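Local coordinates for protein Rv1364c/MT1410 (Mycobacterium tuberculosis, PDB 3KE6) that probably acts in sigma-factor control, joining a PP2C-type RsbU phosphatase domain that holds manganese to an RsbW-like serine kinase (anti-sigma factor) domain, at residues V107-T121 and A161-R173. Sequence-based numbering, arbitrary orientation.
Sequences VDRFHKQVPGSKSAT and AGPLGSGTGFPVR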
# COMPACT_ATOMS: atom_id res chain seq x y z
N VAL A 107 -0.32 3.24 -22.08
CA VAL A 107 -1.74 3.20 -21.80
C VAL A 107 -2.46 4.12 -22.76
O VAL A 107 -3.51 3.77 -23.28
CB VAL A 107 -2.03 3.65 -20.36
CG1 VAL A 107 -3.53 3.74 -20.12
CG2 VAL A 107 -1.35 2.71 -19.34
N ASP A 108 -1.88 5.29 -22.99
CA ASP A 108 -2.49 6.27 -23.85
C ASP A 108 -2.61 5.72 -25.27
O ASP A 108 -3.60 5.94 -25.96
CB ASP A 108 -1.66 7.56 -23.83
CG ASP A 108 -2.33 8.72 -24.59
OD1 ASP A 108 -3.53 8.98 -24.37
OD2 ASP A 108 -1.65 9.38 -25.39
N ARG A 109 -1.59 5.00 -25.71
CA ARG A 109 -1.64 4.37 -27.02
C ARG A 109 -2.65 3.22 -27.02
O ARG A 109 -3.33 2.99 -28.03
CB ARG A 109 -0.24 3.91 -27.46
CG ARG A 109 0.69 5.07 -27.90
CD ARG A 109 1.95 4.57 -28.66
NE ARG A 109 2.68 3.57 -27.89
CZ ARG A 109 3.53 3.83 -26.90
NH1 ARG A 109 4.11 2.81 -26.24
NH2 ARG A 109 3.83 5.08 -26.55
N PHE A 110 -2.77 2.51 -25.90
CA PHE A 110 -3.73 1.42 -25.75
C PHE A 110 -5.18 1.89 -25.81
O PHE A 110 -6.04 1.19 -26.34
CB PHE A 110 -3.50 0.68 -24.42
CG PHE A 110 -4.45 -0.46 -24.16
CD1 PHE A 110 -4.68 -1.43 -25.12
CD2 PHE A 110 -5.10 -0.58 -22.94
CE1 PHE A 110 -5.54 -2.48 -24.86
CE2 PHE A 110 -5.97 -1.64 -22.69
CZ PHE A 110 -6.18 -2.59 -23.64
N HIS A 111 -5.46 3.08 -25.29
CA HIS A 111 -6.84 3.56 -25.19
C HIS A 111 -7.66 3.42 -26.50
O HIS A 111 -8.83 3.06 -26.46
CB HIS A 111 -6.88 4.99 -24.60
CG HIS A 111 -7.01 6.08 -25.62
ND1 HIS A 111 -5.93 6.79 -26.10
CD2 HIS A 111 -8.10 6.60 -26.24
CE1 HIS A 111 -6.35 7.69 -26.97
NE2 HIS A 111 -7.66 7.59 -27.08
N LYS A 112 -7.03 3.62 -27.65
CA LYS A 112 -7.70 3.42 -28.95
C LYS A 112 -8.55 2.14 -29.01
O LYS A 112 -9.59 2.10 -29.69
CB LYS A 112 -6.68 3.33 -30.10
CG LYS A 112 -5.68 4.47 -30.25
CD LYS A 112 -5.05 4.45 -31.66
CE LYS A 112 -3.71 5.22 -31.75
NZ LYS A 112 -2.60 4.59 -30.93
N GLN A 113 -8.07 1.09 -28.33
CA GLN A 113 -8.73 -0.22 -28.33
C GLN A 113 -9.77 -0.36 -27.22
O GLN A 113 -10.50 -1.35 -27.19
CB GLN A 113 -7.71 -1.36 -28.18
CG GLN A 113 -6.48 -1.29 -29.09
CD GLN A 113 -6.79 -1.32 -30.58
OE1 GLN A 113 -5.99 -0.86 -31.40
NE2 GLN A 113 -7.94 -1.88 -30.94
N VAL A 114 -9.84 0.62 -26.32
CA VAL A 114 -10.76 0.58 -25.19
C VAL A 114 -11.81 1.68 -25.34
O VAL A 114 -11.62 2.78 -24.82
CB VAL A 114 -10.01 0.75 -23.84
CG1 VAL A 114 -10.97 0.73 -22.66
CG2 VAL A 114 -8.96 -0.34 -23.68
N PRO A 115 -12.93 1.40 -26.04
CA PRO A 115 -13.99 2.41 -26.16
C PRO A 115 -14.44 2.98 -24.81
O PRO A 115 -14.53 2.23 -23.84
CB PRO A 115 -15.14 1.64 -26.84
CG PRO A 115 -14.45 0.58 -27.64
CD PRO A 115 -13.27 0.17 -26.77
N GLY A 116 -14.67 4.29 -24.76
CA GLY A 116 -15.03 4.97 -23.51
C GLY A 116 -13.84 5.39 -22.66
O GLY A 116 -14.00 6.06 -21.64
N SER A 117 -12.63 5.01 -23.08
CA SER A 117 -11.43 5.32 -22.31
C SER A 117 -10.87 6.71 -22.58
O SER A 117 -10.01 7.16 -21.83
CB SER A 117 -10.33 4.27 -22.58
OG SER A 117 -10.03 4.18 -23.96
N LYS A 118 -11.33 7.36 -23.64
CA LYS A 118 -10.86 8.69 -23.98
C LYS A 118 -11.31 9.66 -22.90
O LYS A 118 -12.48 9.65 -22.48
CB LYS A 118 -11.39 9.15 -25.35
CG LYS A 118 -10.75 10.47 -25.85
CD LYS A 118 -10.80 10.58 -27.38
CE LYS A 118 -9.93 11.73 -27.95
NZ LYS A 118 -8.48 11.36 -28.24
N SER A 119 -10.37 10.48 -22.46
CA SER A 119 -10.59 11.49 -21.43
C SER A 119 -10.67 10.91 -20.02
O SER A 119 -10.90 11.65 -19.05
CB SER A 119 -11.82 12.34 -21.76
OG SER A 119 -11.71 12.87 -23.07
N ALA A 120 -10.45 9.60 -19.87
CA ALA A 120 -10.07 9.08 -18.57
C ALA A 120 -8.90 9.93 -18.09
O ALA A 120 -8.04 10.30 -18.89
CB ALA A 120 -9.65 7.63 -18.68
N THR A 121 -8.90 10.25 -16.79
CA THR A 121 -7.79 10.99 -16.18
C THR A 121 -7.08 10.17 -15.07
O THR A 121 -7.69 9.31 -14.41
CB THR A 121 -8.27 12.29 -15.57
OG1 THR A 121 -8.84 12.03 -14.29
CG2 THR A 121 -9.29 12.95 -16.47
N ALA A 161 0.45 17.64 -17.93
CA ALA A 161 -0.18 16.54 -18.62
C ALA A 161 -1.70 16.72 -18.65
O ALA A 161 -2.28 17.36 -17.76
CB ALA A 161 0.18 15.20 -17.94
N GLY A 162 -2.32 16.14 -19.67
CA GLY A 162 -3.77 16.15 -19.87
C GLY A 162 -4.26 14.70 -19.87
O GLY A 162 -3.47 13.78 -19.72
N PRO A 163 -5.58 14.50 -20.05
CA PRO A 163 -6.13 13.15 -19.95
C PRO A 163 -5.73 12.27 -21.12
O PRO A 163 -5.08 12.74 -22.05
CB PRO A 163 -7.64 13.38 -19.96
CG PRO A 163 -7.81 14.67 -20.68
CD PRO A 163 -6.60 15.50 -20.38
N LEU A 164 -6.11 10.99 -21.07
CA LEU A 164 -5.92 10.09 -22.21
C LEU A 164 -6.54 10.64 -23.49
O LEU A 164 -7.66 11.14 -23.48
CB LEU A 164 -6.55 8.73 -21.93
CG LEU A 164 -5.65 7.68 -21.28
CD1 LEU A 164 -4.91 8.28 -20.11
CD2 LEU A 164 -6.50 6.49 -20.87
N GLY A 165 -5.81 10.50 -24.59
CA GLY A 165 -6.27 10.94 -25.89
C GLY A 165 -6.29 12.45 -25.98
O GLY A 165 -7.22 13.03 -26.52
N SER A 166 -5.26 13.09 -25.43
CA SER A 166 -5.14 14.54 -25.50
C SER A 166 -3.91 15.01 -26.28
O SER A 166 -3.76 16.20 -26.52
CB SER A 166 -5.12 15.14 -24.10
OG SER A 166 -3.94 14.76 -23.41
N GLY A 167 -3.03 14.09 -26.66
CA GLY A 167 -1.80 14.44 -27.38
C GLY A 167 -0.88 15.43 -26.65
O GLY A 167 0.03 16.01 -27.25
N THR A 168 -1.12 15.62 -25.36
CA THR A 168 -0.34 16.55 -24.57
C THR A 168 1.01 15.93 -24.18
O THR A 168 1.95 16.65 -23.86
CB THR A 168 -1.08 16.93 -23.29
OG1 THR A 168 -0.43 18.03 -22.65
CG2 THR A 168 -1.12 15.74 -22.35
N GLY A 169 1.09 14.60 -24.24
CA GLY A 169 2.25 13.87 -23.75
C GLY A 169 2.03 13.61 -22.29
O GLY A 169 0.89 13.69 -21.82
N PHE A 170 3.10 13.29 -21.57
CA PHE A 170 3.02 13.00 -20.13
C PHE A 170 4.25 13.49 -19.38
O PHE A 170 5.00 12.69 -18.82
CB PHE A 170 2.82 11.51 -19.90
CG PHE A 170 1.51 11.00 -20.39
CD1 PHE A 170 0.39 11.04 -19.57
CD2 PHE A 170 1.39 10.49 -21.68
CE1 PHE A 170 -0.84 10.58 -20.03
CE2 PHE A 170 0.17 10.02 -22.14
CZ PHE A 170 -0.95 10.07 -21.32
N PRO A 171 4.46 14.82 -19.38
CA PRO A 171 5.54 15.44 -18.61
C PRO A 171 5.42 15.17 -17.12
O PRO A 171 4.31 14.97 -16.62
CB PRO A 171 5.38 16.93 -18.91
CG PRO A 171 4.00 17.08 -19.45
CD PRO A 171 3.68 15.81 -20.14
N VAL A 172 6.55 15.16 -16.41
CA VAL A 172 6.60 14.74 -15.01
C VAL A 172 7.42 15.71 -14.16
O VAL A 172 8.41 16.25 -14.62
CB VAL A 172 7.20 13.32 -14.84
CG1 VAL A 172 6.23 12.25 -15.34
CG2 VAL A 172 8.54 13.19 -15.55
N ARG A 173 7.00 15.93 -12.91
CA ARG A 173 7.71 16.82 -11.99
C ARG A 173 8.15 16.02 -10.78
O ARG A 173 7.77 14.86 -10.63
CB ARG A 173 6.81 17.95 -11.50
CG ARG A 173 6.47 19.00 -12.52
CD ARG A 173 5.63 20.11 -11.89
NE ARG A 173 6.45 21.22 -11.38
CZ ARG A 173 6.99 21.30 -10.16
NH1 ARG A 173 6.83 20.35 -9.25
NH2 ARG A 173 7.72 22.36 -9.85
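The ring of F170 turns its edge to D108: CE2 lies 3.5 Å from D108 CB, with D108 CG in the ring plane and the carboxylate 75° from it. The C-H rim, carrying partial positive charge, probably suits this acidic neighbour; L104 and E105 of helix 100-110 also touch the ring. The H111 ring has D108 C and S117 OG at its edge, in plane; ND1 is hydrogen-bonded to D108 O, and CE1 meets G165 CA obliquely at 3.4 Å. G165 has positive phi and, lacking a side chain, lets its CA approach imidazole and lysine. With CG anti to the backbone N, D108 sends OD1 to G165 N, 2.7 Å away and nearly straight at 166°. K118 NZ donates to G165 O at 2.7 Å from the carbonyl's side (C=O...N 110°), its long chain bending at the last torsion. One residue earlier, L164 N donates to A120 O and L164 O accepts from S119 N, each 3.0 Å. Branched L164 fills the buried centre, CD2 against V107 CG1 and A120 CB. Thus carboxylate and ammonium hold one glycine's N-H and C=O: D108 joins helix 100-110, and K118 the loop after it, to the loop before strand 173-176.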